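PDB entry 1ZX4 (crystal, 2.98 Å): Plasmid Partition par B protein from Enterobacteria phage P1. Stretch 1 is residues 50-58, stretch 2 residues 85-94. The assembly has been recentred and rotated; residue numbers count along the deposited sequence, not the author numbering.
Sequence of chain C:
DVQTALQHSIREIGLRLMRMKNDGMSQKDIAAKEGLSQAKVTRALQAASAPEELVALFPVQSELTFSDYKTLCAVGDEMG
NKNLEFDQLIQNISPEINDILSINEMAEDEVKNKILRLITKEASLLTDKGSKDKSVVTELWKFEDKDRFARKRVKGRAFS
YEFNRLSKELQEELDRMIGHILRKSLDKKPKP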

# COMPACT_ATOMS: atom_id res chain seq x y z
N ALA C 50 -31.46 6.42 5.41
CA ALA C 50 -30.26 5.91 6.06
C ALA C 50 -29.22 5.45 5.05
O ALA C 50 -29.55 4.74 4.10
CB ALA C 50 -30.62 4.79 7.01
N PRO C 51 -27.96 5.84 5.26
CA PRO C 51 -26.79 5.52 4.43
C PRO C 51 -26.73 4.07 4.02
O PRO C 51 -26.21 3.24 4.76
CB PRO C 51 -25.62 5.89 5.32
CG PRO C 51 -26.16 6.98 6.16
CD PRO C 51 -27.52 6.46 6.52
N GLU C 52 -27.25 3.76 2.85
CA GLU C 52 -27.22 2.39 2.35
C GLU C 52 -26.00 1.62 2.89
O GLU C 52 -26.12 0.52 3.44
CB GLU C 52 -27.17 2.44 0.83
CG GLU C 52 -27.93 3.62 0.23
CD GLU C 52 -29.21 3.17 -0.42
OE1 GLU C 52 -29.15 2.30 -1.30
OE2 GLU C 52 -30.29 3.66 -0.05
N GLU C 53 -24.81 2.21 2.73
CA GLU C 53 -23.55 1.61 3.15
C GLU C 53 -23.58 1.05 4.55
O GLU C 53 -23.35 -0.14 4.78
CB GLU C 53 -22.42 2.63 3.04
CG GLU C 53 -22.08 3.04 1.61
CD GLU C 53 -22.72 4.37 1.18
OE1 GLU C 53 -23.96 4.52 1.26
OE2 GLU C 53 -21.96 5.26 0.75
N LEU C 54 -23.86 1.92 5.51
CA LEU C 54 -23.93 1.51 6.90
C LEU C 54 -25.02 0.45 7.06
O LEU C 54 -24.77 -0.65 7.56
CB LEU C 54 -24.22 2.72 7.78
CG LEU C 54 -23.10 3.75 7.76
CD1 LEU C 54 -23.45 4.95 8.62
CD2 LEU C 54 -21.83 3.12 8.26
N VAL C 55 -26.23 0.76 6.61
CA VAL C 55 -27.33 -0.18 6.72
C VAL C 55 -26.86 -1.58 6.34
O VAL C 55 -27.22 -2.57 7.00
CB VAL C 55 -28.53 0.19 5.79
CG1 VAL C 55 -29.62 -0.88 5.86
CG2 VAL C 55 -29.11 1.54 6.19
N ALA C 56 -26.03 -1.65 5.31
CA ALA C 56 -25.54 -2.93 4.81
C ALA C 56 -24.55 -3.69 5.71
O ALA C 56 -24.18 -4.82 5.40
CB ALA C 56 -24.94 -2.73 3.42
N LEU C 57 -24.15 -3.10 6.82
CA LEU C 57 -23.23 -3.79 7.70
C LEU C 57 -24.00 -4.81 8.53
O LEU C 57 -23.53 -5.92 8.74
CB LEU C 57 -22.53 -2.79 8.61
CG LEU C 57 -21.65 -1.75 7.90
CD1 LEU C 57 -21.58 -0.45 8.70
CD2 LEU C 57 -20.26 -2.32 7.72
N PHE C 58 -25.19 -4.43 8.97
CA PHE C 58 -26.01 -5.29 9.81
C PHE C 58 -26.56 -6.58 9.20
O PHE C 58 -26.90 -6.63 8.01
CB PHE C 58 -27.15 -4.48 10.41
CG PHE C 58 -26.69 -3.22 11.05
CD1 PHE C 58 -26.41 -2.10 10.27
CD2 PHE C 58 -26.48 -3.16 12.43
CE1 PHE C 58 -25.93 -0.94 10.86
CE2 PHE C 58 -26.00 -2.00 13.03
CZ PHE C 58 -25.72 -0.88 12.24
N GLU C 85 -15.48 8.24 2.61
CA GLU C 85 -15.54 8.19 4.05
C GLU C 85 -16.14 6.88 4.53
O GLU C 85 -15.50 6.14 5.28
CB GLU C 85 -16.34 9.37 4.58
CG GLU C 85 -15.55 10.65 4.53
CD GLU C 85 -14.24 10.52 5.29
OE1 GLU C 85 -13.56 9.48 5.13
OE2 GLU C 85 -13.89 11.46 6.03
N PHE C 86 -17.36 6.60 4.08
CA PHE C 86 -18.01 5.35 4.45
C PHE C 86 -17.04 4.22 4.16
O PHE C 86 -16.80 3.36 5.01
CB PHE C 86 -19.29 5.16 3.62
CG PHE C 86 -20.38 6.14 3.95
CD1 PHE C 86 -20.95 6.15 5.21
CD2 PHE C 86 -20.86 7.02 2.99
CE1 PHE C 86 -21.99 7.03 5.52
CE2 PHE C 86 -21.90 7.90 3.29
CZ PHE C 86 -22.46 7.90 4.55
N ASP C 87 -16.46 4.23 2.97
CA ASP C 87 -15.50 3.20 2.56
C ASP C 87 -14.50 2.96 3.68
O ASP C 87 -14.35 1.84 4.18
CB ASP C 87 -14.76 3.63 1.28
CG ASP C 87 -15.00 2.69 0.11
OD1 ASP C 87 -14.95 1.45 0.32
OD2 ASP C 87 -15.23 3.17 -1.02
N GLN C 88 -13.81 4.03 4.07
CA GLN C 88 -12.79 3.99 5.11
C GLN C 88 -13.24 3.41 6.44
O GLN C 88 -12.60 2.51 6.96
CB GLN C 88 -12.23 5.41 5.32
CG GLN C 88 -11.58 5.65 6.68
CD GLN C 88 -12.39 6.61 7.54
OE1 GLN C 88 -13.58 6.41 7.77
NE2 GLN C 88 -11.73 7.67 8.02
N LEU C 89 -14.34 3.94 6.98
CA LEU C 89 -14.86 3.48 8.26
C LEU C 89 -15.09 1.98 8.27
O LEU C 89 -14.65 1.29 9.18
CB LEU C 89 -16.18 4.18 8.59
CG LEU C 89 -16.92 3.59 9.80
CD1 LEU C 89 -16.00 3.57 11.01
CD2 LEU C 89 -18.18 4.39 10.09
N ILE C 90 -15.80 1.50 7.26
CA ILE C 90 -16.08 0.08 7.14
C ILE C 90 -14.77 -0.65 7.41
O ILE C 90 -14.66 -1.44 8.34
CB ILE C 90 -16.48 -0.29 5.71
CG1 ILE C 90 -17.56 0.66 5.21
CG2 ILE C 90 -16.94 -1.73 5.67
CD1 ILE C 90 -17.70 0.61 3.71
N GLN C 91 -13.80 -0.37 6.55
CA GLN C 91 -12.48 -0.97 6.66
C GLN C 91 -12.12 -1.10 8.14
O GLN C 91 -11.85 -2.19 8.64
CB GLN C 91 -11.46 -0.08 5.94
CG GLN C 91 -11.87 0.37 4.53
CD GLN C 91 -12.19 -0.79 3.59
OE1 GLN C 91 -11.36 -1.66 3.32
NE2 GLN C 91 -13.41 -0.79 3.07
N ASN C 92 -12.14 0.03 8.84
CA ASN C 92 -11.80 0.09 10.25
C ASN C 92 -12.56 -0.87 11.17
O ASN C 92 -11.94 -1.70 11.84
CB ASN C 92 -11.99 1.52 10.76
CG ASN C 92 -11.01 2.49 10.14
OD1 ASN C 92 -9.81 2.45 10.43
ND2 ASN C 92 -11.51 3.37 9.28
N ILE C 93 -13.88 -0.75 11.20
CA ILE C 93 -14.69 -1.60 12.07
C ILE C 93 -14.86 -3.02 11.57
O ILE C 93 -14.93 -3.94 12.37
CB ILE C 93 -16.11 -1.00 12.32
CG1 ILE C 93 -17.03 -1.24 11.13
CG2 ILE C 93 -16.02 0.49 12.57
CD1 ILE C 93 -18.47 -0.78 11.36
N SER C 94 -14.91 -3.20 10.25
CA SER C 94 -15.11 -4.53 9.67
C SER C 94 -14.42 -5.67 10.42
O SER C 94 -15.04 -6.70 10.67
CB SER C 94 -14.66 -4.56 8.21
OG SER C 94 -14.89 -5.84 7.66

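A short helical segment that includes Glu-53 to Val-55 packs against the longer helix that runs through residues 85-94. The CA atoms of Glu-53 and Phe-86 are the closest CA pair, at 6.8 Å, and no hydrogen bond crosses between the stretches; the 360 Å² they bury together is a matter of side chains, mostly apolar. Each backbone looks after itself: Leu-89 N to Glu-85 O (3.0 Å) and Ile-93 N to Leu-89 O (3.0 Å) are typical helical turns, while Val-55 N to Pro-51 O (3.1 Å) and Leu-57 N to Leu-54 O (2.6 Å) hold the shorter coil.

Phe-86 gives up the most surface. Its CA-to-CB bond points toward the first stretch, and with chi1 at -69° (m) the ring lies beside Pro-51, Glu-53 and Leu-54: Pro-51 CB is 3.8 Å and Leu-54 CD1 4.0 Å from Phe-86 CE1. On the CD2 side of the ring, Glu-53 OE2 comes to 3.1 Å from Phe-86 CD2, a close approach of a carboxylate oxygen to an aromatic carbon. Glu-53 reaches there with chi1 at m and chi2 at 99°, between wells.

Leu-54 leaves its backbone sideways, yet its m,t conformation brings the branched end nearer the helix: its methyls meet Phe-86, and CD2 also lies 4.3 Å from Leu-89 CD2, whose own rotamer is t,p. One turn further on, Leu-57 points toward the helix, also m,t: CD2 sits 3.9 Å from Ile-90 CG2, and both methyls lie near Ile-93 CD1, CD1 at 4.1 Å and CD2 at 4.3 Å. Ile-93, with chi1 at p and chi2 at t, extends its CD1 to that meeting. These are van der Waals contacts that shield hydrocarbon from water.

Asp-87 points away from the interface; its backbone O accepts a hydrogen bond from Gln-91 NE2 (3.0 Å), within the helix.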